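Local coordinates for protein SusD homolog (Bacteroides thetaiotaomicron, PDB 3EHN) that probably captures host-type glycans carrying N-acetylglucosamine and galactose at the bacterial surface, as a SusD-family outer-membrane lipoprotein, at residues L207-V212 against S345-L350; L101-I106 against A120-A125; E269-A274 against K326-P331. All coordinates share one frame; numbering follows the deposited sequence.

Contact 1: residues L207-V212 against S345-L350; sequences LMLRIV and SETYFL. Unlike the reference sequence in segment 207-212: Val212 (reference Ala).
Arg210 reaches across to Glu346 and makes the polar link between these two helix segments, a salt bridge in which Arg210 NH1 lies 2.7 Å from Glu346 OE1. The hydrogen bond from NH1 to OE1 is itself bent and weak. NH1 also faces the second carboxylate oxygen, OE2, but that oxygen sits too close to the arginine chain in the model for its position to carry much weight. The guanidinium presents its edge, and its plane is turned only 23° from that of the carboxylate, while the two side chains cross at about a right angle. Arg210 leaves its helix with CG on the far side of CB from the backbone N (chi1 -178°), then bends at chi2 and chi3 to bring NH1 round to the glutamate. Its NE is taken separately, in a salt bridge to Glu451, so this buried positive group is shared between two acids.

Helices 197-215 and 344-356 belong to the helical scaffold of the SusD family, which falls in the TPR clan. Their segments run in the same general direction but cross at 39°, with axes 10.1 Å apart. Beside the ion pair the contact turns apolar: the side chains of Leu209 and Leu350 pass alongside each other, pointing opposite ways, with Leu209 CD2 3.8 Å from Leu350 CB. Leu350 CD1 reaches the arginine's own backbone, 3.9 Å from Arg210 CA. On the flank, Thr347 gives its methyl CG2 to Leu209 CD2 at 4.1 Å, while its hydroxyl is hydrogen-bonded to Ile239 O.

Contact 2: residues L101-I106 against A120-A125; sequences LPWNEI and AILEIA
This is a buried, apolar contact between the two arms of an antiparallel helical hairpin, helices 85-110 and 116-140, in which Trp103 and Ile106 pack on Leu122 and Ala125. The segments run at 157° to one another with axes 10.2 Å apart, and no hydrogen bond passes between them. Trp103 stands opposite Ala125, CA to CA 6.6 Å, and one turn on Ile106 stands opposite Leu122.

Ala125 is the small residue on which Trp103 and Ile106 converge. Its methyl points at the first helix and meets both branches of the isoleucine, Ala125 CB lying 4.1 Å from Ile106 CD1. With chi1 at -68°, the isoleucine sets CG2 anti to its backbone N and CG1 beside it, which is how both branches come to bear on the same methyl. Leu122 contributes CD1, which is 4.3 Å from Ile106 CG2 and also comes up to the indole nitrogen side of Trp103.

The two arms follow one another directly in the chain, joined by a short turn, and so make an up-and-down helix pair in the helical SusD-like fold. Pro102 brings a kink to the first arm, because its nitrogen cannot bond to the preceding turn.

Trp103 meets the second arm obliquely with the five-membered ring: Trp103 CD1 lies 3.7 Å from Ala125 O and 4.2 Å from Ala125 CB. Its buried N-H is satisfied by Asn126 OD1, the next residue along that arm, which helps to fix how the indole is turned. Arg129 adds a cation-pi contact, the ring of Tyr107 meets the indole at nearly parallel planes, and helix 20-36 packs against the pair through Met32 on Trp103 and Tyr25 on Ile106.

Contact 3: residues E269-A274 against K326-P331; sequences ETRMGA and KFASRP. With NDG (2-acetamido-2-deoxy-alpha-D-glucopyranose), chain C.
The backbones of strand 270-272 and loop 326-331 come together at Arg271 and Arg330, CA to CA 4.7 Å, and are tied by a nearly straight hydrogen bond from Met272 N to Ser329 O (2.9 Å, 165°). The amide approaches that carbonyl from above its plane. Next to it the Met272 chain bends at its end to lay CE 3.6 Å from Ser329 CB.

Arg271 carries most of the contact. A bend at chi2 (-62°) folds its chain along the loop, with Arg271 CD 3.4 Å from Ser329 O, and the guanidinium then lies flat on that of Arg330, centres 4.0 Å apart and planes at 21°. Two like charges can probably stack this way because carbonyls surround Arg271: its NH1 bonds to Thr270 O at 2.7 Å and to Val264 O, its NE to Ala325 O, and its NH2 more weakly to Lys326 O at 3.1 Å. Replacing Arg271 with a leucine would probably leave those carbonyls without their donors and let the guanidinium of Arg330 turn more freely.

Just before the strand, Glu269 OE2 accepts a hydrogen bond from O1 of the bound N-acetylglucosamine, which Trp73 also binds, so the contact adjoins the sugar site. Strand 270-272 pairs antiparallel with strand 67-69, and Met272 has a further backbone bond to Val310. Helix 261-266 packs through Val264 on Thr270, Arg330 and Pro331, while Gly273 holds the N-cap position of helix 274-282 as the chain leaves the strand.

In the fold
From the N terminus, contact 2 closes first, and locally: only 13 residues separate 101-106 from 120-125, and the hairpin is complete before either of the others begins. Contact 1 then opens at 207-212 and stays open for 132 residues. Within that span contact 3 opens at 269-274 and closes at 326-331, a smaller loop held in a larger one, before 345-350 completes contact 1. Contact 1 joins helices of the scaffold, whereas contact 3 joins a short strand and a loop beside the sugar site. Contacts 2 and 3 lie on opposite sides of the chain's centre, their own centres 38 Å apart, and none of the three touches another.

Contact 1: residues L207-V212 against S345-L350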
loop_
_atom_site.group_PDB
_atom_site.type_symbol
_atom_site.label_atom_id
_atom_site.label_comp_id
_atom_site.label_asym_id
_atom_site.label_seq_id
_atom_site.Cartn_x
_atom_site.Cartn_y
_atom_site.Cartn_z
ATOM N N LEU A 207 9.562 3.993 8.762
ATOM C CA LEU A 207 8.489 4.731 8.121
ATOM C C LEU A 207 9.036 6.094 7.688
ATOM O O LEU A 207 8.549 6.715 6.738
ATOM C CB LEU A 207 7.327 4.925 9.089
ATOM C CG LEU A 207 6.063 5.344 8.346
ATOM C CD1 LEU A 207 5.461 4.094 7.771
ATOM C CD2 LEU A 207 5.067 6.053 9.262
ATOM N N MET A 208 10.059 6.545 8.409
ATOM C CA MET A 208 10.718 7.813 8.144
ATOM C C MET A 208 11.450 7.629 6.821
ATOM O O MET A 208 11.312 8.433 5.909
ATOM C CB MET A 208 11.707 8.116 9.271
ATOM C CG MET A 208 12.082 9.581 9.421
ATOM S SD MET A 208 13.136 9.912 10.887
ATOM C CE MET A 208 12.038 9.422 12.250
ATOM N N LEU A 209 12.208 6.544 6.720
ATOM C CA LEU A 209 12.950 6.244 5.501
ATOM C C LEU A 209 12.006 6.184 4.317
ATOM O O LEU A 209 12.379 6.539 3.193
ATOM C CB LEU A 209 13.662 4.904 5.620
ATOM C CG LEU A 209 14.456 4.487 4.386
ATOM C CD1 LEU A 209 15.666 5.404 4.194
ATOM C CD2 LEU A 209 14.900 3.052 4.552
ATOM N N ARG A 210 10.784 5.716 4.569
ATOM C CA ARG A 210 9.777 5.616 3.524
ATOM C C ARG A 210 9.351 7.013 3.100
ATOM O O ARG A 210 9.420 7.376 1.924
ATOM C CB ARG A 210 8.561 4.851 4.031
ATOM C CG ARG A 210 7.487 4.679 2.977
ATOM C CD ARG A 210 6.942 3.270 3.000
ATOM N NE ARG A 210 5.707 3.177 3.757
ATOM C CZ ARG A 210 5.175 2.036 4.168
ATOM N NH1 ARG A 210 5.786 0.893 3.897
ATOM N NH2 ARG A 210 4.020 2.042 4.827
ATOM N N ILE A 211 8.916 7.794 4.079
ATOM C CA ILE A 211 8.466 9.151 3.840
ATOM C C ILE A 211 9.542 9.999 3.159
ATOM O O ILE A 211 9.234 10.783 2.255
ATOM C CB ILE A 211 8.041 9.804 5.166
ATOM C CG1 ILE A 211 6.986 8.930 5.842
ATOM C CG2 ILE A 211 7.477 11.179 4.926
ATOM C CD1 ILE A 211 6.566 9.430 7.200
ATOM N N VAL A 212 10.801 9.832 3.567
ATOM C CA VAL A 212 11.882 10.617 2.973
ATOM C C VAL A 212 12.111 10.284 1.511
ATOM O O VAL A 212 12.391 11.172 0.708
ATOM C CB VAL A 212 13.225 10.446 3.720
ATOM C CG1 VAL A 212 13.083 10.925 5.116
ATOM C CG2 VAL A 212 13.681 9.000 3.692
ATOM N N SER A 345 12.231 -6.357 3.130
ATOM C CA SER A 345 12.479 -6.178 1.707
ATOM C C SER A 345 12.261 -4.739 1.273
ATOM O O SER A 345 13.026 -4.204 0.470
ATOM C CB SER A 345 11.615 -7.134 0.872
ATOM O OG SER A 345 10.243 -7.042 1.212
ATOM N N GLU A 346 11.230 -4.093 1.796
ATOM C CA GLU A 346 11.005 -2.710 1.411
ATOM C C GLU A 346 12.196 -1.818 1.804
ATOM O O GLU A 346 12.630 -0.971 1.023
ATOM C CB GLU A 346 9.718 -2.185 2.044
ATOM C CG GLU A 346 9.439 -0.722 1.727
ATOM C CD GLU A 346 8.125 -0.244 2.305
ATOM O OE1 GLU A 346 7.549 -0.979 3.139
ATOM O OE2 GLU A 346 7.679 0.865 1.931
ATOM N N THR A 347 12.730 -2.015 3.006
ATOM C CA THR A 347 13.863 -1.229 3.475
ATOM C C THR A 347 14.973 -1.203 2.446
ATOM O O THR A 347 15.468 -0.140 2.090
ATOM C CB THR A 347 14.435 -1.790 4.778
ATOM O OG1 THR A 347 13.407 -1.791 5.776
ATOM C CG2 THR A 347 15.613 -0.941 5.257
ATOM N N TYR A 348 15.360 -2.378 1.965
ATOM C CA TYR A 348 16.420 -2.481 0.970
ATOM C C TYR A 348 16.123 -1.769 -0.344
ATOM O O TYR A 348 17.016 -1.167 -0.945
ATOM C CB TYR A 348 16.744 -3.946 0.703
ATOM C CG TYR A 348 17.460 -4.582 1.866
ATOM C CD1 TYR A 348 16.772 -5.343 2.806
ATOM C CD2 TYR A 348 18.823 -4.377 2.060
ATOM C CE1 TYR A 348 17.425 -5.880 3.906
ATOM C CE2 TYR A 348 19.477 -4.908 3.154
ATOM C CZ TYR A 348 18.778 -5.657 4.069
ATOM O OH TYR A 348 19.438 -6.207 5.140
ATOM N N PHE A 349 14.875 -1.842 -0.796
ATOM C CA PHE A 349 14.508 -1.174 -2.026
ATOM C C PHE A 349 14.518 0.320 -1.807
ATOM O O PHE A 349 14.857 1.078 -2.711
ATOM C CB PHE A 349 13.146 -1.659 -2.514
ATOM C CG PHE A 349 13.177 -3.058 -3.069
ATOM C CD1 PHE A 349 14.075 -3.401 -4.078
ATOM C CD2 PHE A 349 12.329 -4.040 -2.573
ATOM C CE1 PHE A 349 14.127 -4.704 -4.580
ATOM C CE2 PHE A 349 12.378 -5.342 -3.070
ATOM C CZ PHE A 349 13.279 -5.673 -4.075
ATOM N N LEU A 350 14.169 0.752 -0.601
ATOM C CA LEU A 350 14.187 2.181 -0.298
ATOM C C LEU A 350 15.617 2.692 -0.324
ATOM O O LEU A 350 15.894 3.735 -0.905
ATOM C CB LEU A 350 13.558 2.461 1.069
ATOM C CG LEU A 350 12.044 2.212 1.098
ATOM C CD1 LEU A 350 11.536 2.338 2.531
ATOM C CD2 LEU A 350 11.329 3.206 0.182
#

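Contact 2: residues L101-I106 against A120-A125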
loop_
_atom_site.group_PDB
_atom_site.type_symbol
_atom_site.label_atom_id
_atom_site.label_comp_id
_atom_site.label_asym_id
_atom_site.label_seq_id
_atom_site.Cartn_x
_atom_site.Cartn_y
_atom_site.Cartn_z
ATOM N N LEU A 101 -10.702 7.965 16.266
ATOM C CA LEU A 101 -11.514 7.851 17.479
ATOM C C LEU A 101 -10.764 7.217 18.654
ATOM O O LEU A 101 -10.583 7.849 19.699
ATOM C CB LEU A 101 -12.815 7.073 17.198
ATOM C CG LEU A 101 -14.024 7.795 16.574
ATOM C CD1 LEU A 101 -13.919 9.300 16.817
ATOM C CD2 LEU A 101 -14.098 7.526 15.102
ATOM N N PRO A 102 -10.323 5.960 18.507
ATOM C CA PRO A 102 -9.607 5.369 19.633
ATOM C C PRO A 102 -8.302 6.095 19.919
ATOM O O PRO A 102 -7.925 6.264 21.078
ATOM C CB PRO A 102 -9.398 3.921 19.194
ATOM C CG PRO A 102 -9.368 4.013 17.726
ATOM C CD PRO A 102 -10.468 4.986 17.414
ATOM N N TRP A 103 -7.609 6.542 18.879
ATOM C CA TRP A 103 -6.357 7.236 19.117
ATOM C C TRP A 103 -6.606 8.462 19.967
ATOM O O TRP A 103 -5.891 8.712 20.932
ATOM C CB TRP A 103 -5.695 7.683 17.821
ATOM C CG TRP A 103 -4.566 8.623 18.087
ATOM C CD1 TRP A 103 -3.291 8.295 18.410
ATOM C CD2 TRP A 103 -4.642 10.049 18.149
ATOM N NE1 TRP A 103 -2.556 9.428 18.671
ATOM C CE2 TRP A 103 -3.364 10.520 18.517
ATOM C CE3 TRP A 103 -5.670 10.977 17.932
ATOM C CZ2 TRP A 103 -3.080 11.874 18.676
ATOM C CZ3 TRP A 103 -5.390 12.330 18.089
ATOM C CH2 TRP A 103 -4.098 12.764 18.458
ATOM N N ASN A 104 -7.622 9.228 19.595
ATOM C CA ASN A 104 -7.955 10.444 20.311
ATOM C C ASN A 104 -8.257 10.172 21.781
ATOM O O ASN A 104 -7.882 10.966 22.652
ATOM C CB ASN A 104 -9.142 11.139 19.646
ATOM C CG ASN A 104 -9.608 12.350 20.420
ATOM O OD1 ASN A 104 -8.822 13.258 20.720
ATOM N ND2 ASN A 104 -10.894 12.369 20.757
ATOM N N GLU A 105 -8.927 9.059 22.064
ATOM C CA GLU A 105 -9.225 8.727 23.451
ATOM C C GLU A 105 -7.921 8.440 24.187
ATOM O O GLU A 105 -7.730 8.894 25.312
ATOM C CB GLU A 105 -10.177 7.525 23.540
ATOM C CG GLU A 105 -11.540 7.823 22.940
ATOM C CD GLU A 105 -12.520 6.684 23.087
ATOM O OE1 GLU A 105 -12.161 5.543 22.719
ATOM O OE2 GLU A 105 -13.653 6.930 23.561
ATOM N N ILE A 106 -7.010 7.708 23.553
ATOM C CA ILE A 106 -5.737 7.420 24.198
ATOM C C ILE A 106 -5.048 8.732 24.539
ATOM O O ILE A 106 -4.461 8.885 25.603
ATOM C CB ILE A 106 -4.820 6.587 23.297
ATOM C CG1 ILE A 106 -5.409 5.189 23.129
ATOM C CG2 ILE A 106 -3.438 6.504 23.909
ATOM C CD1 ILE A 106 -4.594 4.275 22.264
ATOM N N ALA A 120 5.102 6.472 27.004
ATOM C CA ALA A 120 5.587 5.479 26.056
ATOM C C ALA A 120 4.400 4.948 25.258
ATOM O O ALA A 120 4.510 4.707 24.057
ATOM C CB ALA A 120 6.266 4.341 26.794
ATOM N N ILE A 121 3.266 4.773 25.937
ATOM C CA ILE A 121 2.043 4.278 25.311
ATOM C C ILE A 121 1.483 5.249 24.283
ATOM O O ILE A 121 0.994 4.841 23.232
ATOM C CB ILE A 121 0.958 4.019 26.355
ATOM C CG1 ILE A 121 1.379 2.853 27.248
ATOM C CG2 ILE A 121 -0.365 3.725 25.677
ATOM C CD1 ILE A 121 0.549 2.728 28.533
ATOM N N LEU A 122 1.548 6.539 24.582
ATOM C CA LEU A 122 1.028 7.524 23.652
ATOM C C LEU A 122 1.912 7.664 22.414
ATOM O O LEU A 122 1.396 7.850 21.318
ATOM C CB LEU A 122 0.858 8.868 24.353
ATOM C CG LEU A 122 0.399 10.048 23.502
ATOM C CD1 LEU A 122 -0.850 9.703 22.706
ATOM C CD2 LEU A 122 0.154 11.223 24.429
ATOM N N GLU A 123 3.231 7.561 22.573
ATOM C CA GLU A 123 4.134 7.665 21.422
ATOM C C GLU A 123 4.018 6.471 20.485
ATOM O O GLU A 123 4.267 6.591 19.286
ATOM C CB GLU A 123 5.590 7.806 21.864
ATOM C CG GLU A 123 5.921 9.171 22.432
ATOM C CD GLU A 123 5.432 10.308 21.546
ATOM O OE1 GLU A 123 5.738 10.301 20.334
ATOM O OE2 GLU A 123 4.746 11.213 22.065
ATOM N N ILE A 124 3.667 5.311 21.028
ATOM C CA ILE A 124 3.499 4.130 20.201
ATOM C C ILE A 124 2.165 4.282 19.474
ATOM O O ILE A 124 2.050 3.976 18.284
ATOM C CB ILE A 124 3.512 2.844 21.047
ATOM C CG1 ILE A 124 4.945 2.568 21.518
ATOM C CG2 ILE A 124 2.957 1.686 20.243
ATOM C CD1 ILE A 124 5.122 1.276 22.253
ATOM N N ALA A 125 1.163 4.784 20.192
ATOM C CA ALA A 125 -0.150 5.013 19.609
ATOM C C ALA A 125 0.007 6.017 18.463
ATOM O O ALA A 125 -0.661 5.915 17.430
ATOM C CB ALA A 125 -1.093 5.555 20.662
#

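Contact 3: residues E269-A274 against K326-P331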
loop_
_atom_site.group_PDB
_atom_site.type_symbol
_atom_site.label_atom_id
_atom_site.label_comp_id
_atom_site.label_asym_id
_atom_site.label_seq_id
_atom_site.Cartn_x
_atom_site.Cartn_y
_atom_site.Cartn_z
ATOM N N GLU A 269 -15.174 -12.282 -5.702
ATOM C CA GLU A 269 -14.932 -11.091 -6.508
ATOM C C GLU A 269 -13.454 -10.706 -6.687
ATOM O O GLU A 269 -13.098 -10.062 -7.669
ATOM C CB GLU A 269 -15.685 -9.904 -5.918
ATOM C CG GLU A 269 -17.130 -10.178 -5.561
ATOM C CD GLU A 269 -17.843 -8.923 -5.099
ATOM O OE1 GLU A 269 -17.346 -8.263 -4.159
ATOM O OE2 GLU A 269 -18.902 -8.588 -5.678
ATOM N N THR A 270 -12.595 -11.087 -5.749
ATOM C CA THR A 270 -11.181 -10.747 -5.863
ATOM C C THR A 270 -10.353 -11.877 -6.476
ATOM O O THR A 270 -10.345 -13.001 -5.983
ATOM C CB THR A 270 -10.611 -10.349 -4.486
ATOM O OG1 THR A 270 -11.362 -9.245 -3.990
ATOM C CG2 THR A 270 -9.152 -9.926 -4.581
ATOM N N ARG A 271 -9.656 -11.572 -7.563
ATOM C CA ARG A 271 -8.842 -12.569 -8.240
ATOM C C ARG A 271 -7.479 -11.980 -8.512
ATOM O O ARG A 271 -7.260 -10.789 -8.272
ATOM C CB ARG A 271 -9.501 -12.983 -9.564
ATOM C CG ARG A 271 -10.831 -13.685 -9.408
ATOM C CD ARG A 271 -10.656 -14.975 -8.637
ATOM N NE ARG A 271 -11.933 -15.604 -8.318
ATOM C CZ ARG A 271 -12.429 -15.721 -7.090
ATOM N NH1 ARG A 271 -11.754 -15.252 -6.056
ATOM N NH2 ARG A 271 -13.601 -16.306 -6.898
ATOM N N MET A 272 -6.567 -12.817 -9.004
ATOM C CA MET A 272 -5.212 -12.384 -9.342
ATOM C C MET A 272 -5.296 -11.287 -10.430
ATOM O O MET A 272 -6.097 -11.391 -11.369
ATOM C CB MET A 272 -4.406 -13.588 -9.838
ATOM C CG MET A 272 -2.994 -13.280 -10.264
ATOM S SD MET A 272 -2.113 -14.770 -10.845
ATOM C CE MET A 272 -2.963 -15.120 -12.362
ATOM N N GLY A 273 -4.491 -10.231 -10.280
ATOM C CA GLY A 273 -4.491 -9.133 -11.238
ATOM C C GLY A 273 -3.654 -9.393 -12.485
ATOM O O GLY A 273 -2.641 -10.092 -12.435
ATOM N N ALA A 274 -4.069 -8.824 -13.610
ATOM C CA ALA A 274 -3.350 -9.013 -14.862
ATOM C C ALA A 274 -1.945 -8.417 -14.846
ATOM O O ALA A 274 -1.022 -8.965 -15.443
ATOM C CB ALA A 274 -4.151 -8.415 -15.992
ATOM N N LYS A 326 -14.878 -16.493 -11.711
ATOM C CA LYS A 326 -15.082 -17.115 -10.418
ATOM C C LYS A 326 -14.035 -18.213 -10.236
ATOM O O LYS A 326 -13.641 -18.520 -9.115
ATOM C CB LYS A 326 -16.491 -17.713 -10.306
ATOM C CG LYS A 326 -16.724 -18.423 -8.976
ATOM C CD LYS A 326 -18.124 -18.970 -8.810
ATOM C CE LYS A 326 -18.160 -19.913 -7.621
ATOM N NZ LYS A 326 -19.512 -20.449 -7.350
ATOM N N PHE A 327 -13.571 -18.795 -11.340
ATOM C CA PHE A 327 -12.570 -19.850 -11.255
ATOM C C PHE A 327 -11.195 -19.459 -11.778
ATOM O O PHE A 327 -10.410 -20.316 -12.209
ATOM C CB PHE A 327 -13.075 -21.106 -11.958
ATOM C CG PHE A 327 -14.330 -21.645 -11.358
ATOM C CD1 PHE A 327 -15.568 -21.112 -11.709
ATOM C CD2 PHE A 327 -14.272 -22.615 -10.366
ATOM C CE1 PHE A 327 -16.732 -21.534 -11.073
ATOM C CE2 PHE A 327 -15.429 -23.044 -9.722
ATOM C CZ PHE A 327 -16.662 -22.501 -10.073
ATOM N N ALA A 328 -10.915 -18.155 -11.732
ATOM C CA ALA A 328 -9.626 -17.613 -12.144
ATOM C C ALA A 328 -8.711 -17.798 -10.937
ATOM O O ALA A 328 -9.163 -18.256 -9.884
ATOM C CB ALA A 328 -9.762 -16.142 -12.482
ATOM N N SER A 329 -7.436 -17.453 -11.069
ATOM C CA SER A 329 -6.513 -17.614 -9.946
ATOM C C SER A 329 -6.874 -16.719 -8.757
ATOM O O SER A 329 -7.323 -15.583 -8.931
ATOM C CB SER A 329 -5.079 -17.312 -10.385
ATOM O OG SER A 329 -4.664 -18.201 -11.408
ATOM N N ARG A 330 -6.679 -17.242 -7.550
ATOM C CA ARG A 330 -6.971 -16.479 -6.343
ATOM C C ARG A 330 -5.707 -16.287 -5.525
ATOM O O ARG A 330 -4.790 -17.108 -5.572
ATOM C CB ARG A 330 -7.980 -17.204 -5.449
ATOM C CG ARG A 330 -9.069 -17.932 -6.184
ATOM C CD ARG A 330 -10.211 -18.311 -5.256
ATOM N NE ARG A 330 -11.193 -19.115 -5.974
ATOM C CZ ARG A 330 -12.408 -19.401 -5.526
ATOM N NH1 ARG A 330 -12.814 -18.942 -4.347
ATOM N NH2 ARG A 330 -13.212 -20.161 -6.260
ATOM N N PRO A 331 -5.628 -15.184 -4.776
ATOM C CA PRO A 331 -4.427 -15.003 -3.974
ATOM C C PRO A 331 -4.487 -16.078 -2.891
ATOM O O PRO A 331 -5.564 -16.337 -2.358
ATOM C CB PRO A 331 -4.606 -13.590 -3.415
ATOM C CG PRO A 331 -6.056 -13.439 -3.328
ATOM C CD PRO A 331 -6.533 -14.034 -4.627
HETATM C C1 NDG C . -20.085 -7.163 -2.637
HETATM C C2 NDG C . -20.387 -5.905 -1.813
HETATM C C3 NDG C . -20.302 -6.386 -0.333
HETATM C C4 NDG C . -21.382 -7.420 -0.081
HETATM C C5 NDG C . -21.213 -8.638 -1.080
HETATM C C6 NDG C . -22.225 -9.787 -0.783
HETATM C C7 NDG C . -19.357 -3.638 -2.130
HETATM C C8 NDG C . -19.200 -2.779 -0.868
HETATM O O5 NDG C . -21.000 -8.280 -2.461
HETATM O O3 NDG C . -20.453 -5.387 0.668
HETATM O O4 NDG C . -21.496 -8.016 1.289
HETATM O O6 NDG C . -22.204 -10.664 -1.914
HETATM O O7 NDG C . -19.692 -3.122 -3.185
HETATM N N2 NDG C . -19.437 -4.963 -2.055
HETATM O O1 NDG C . -19.973 -7.017 -4.038
#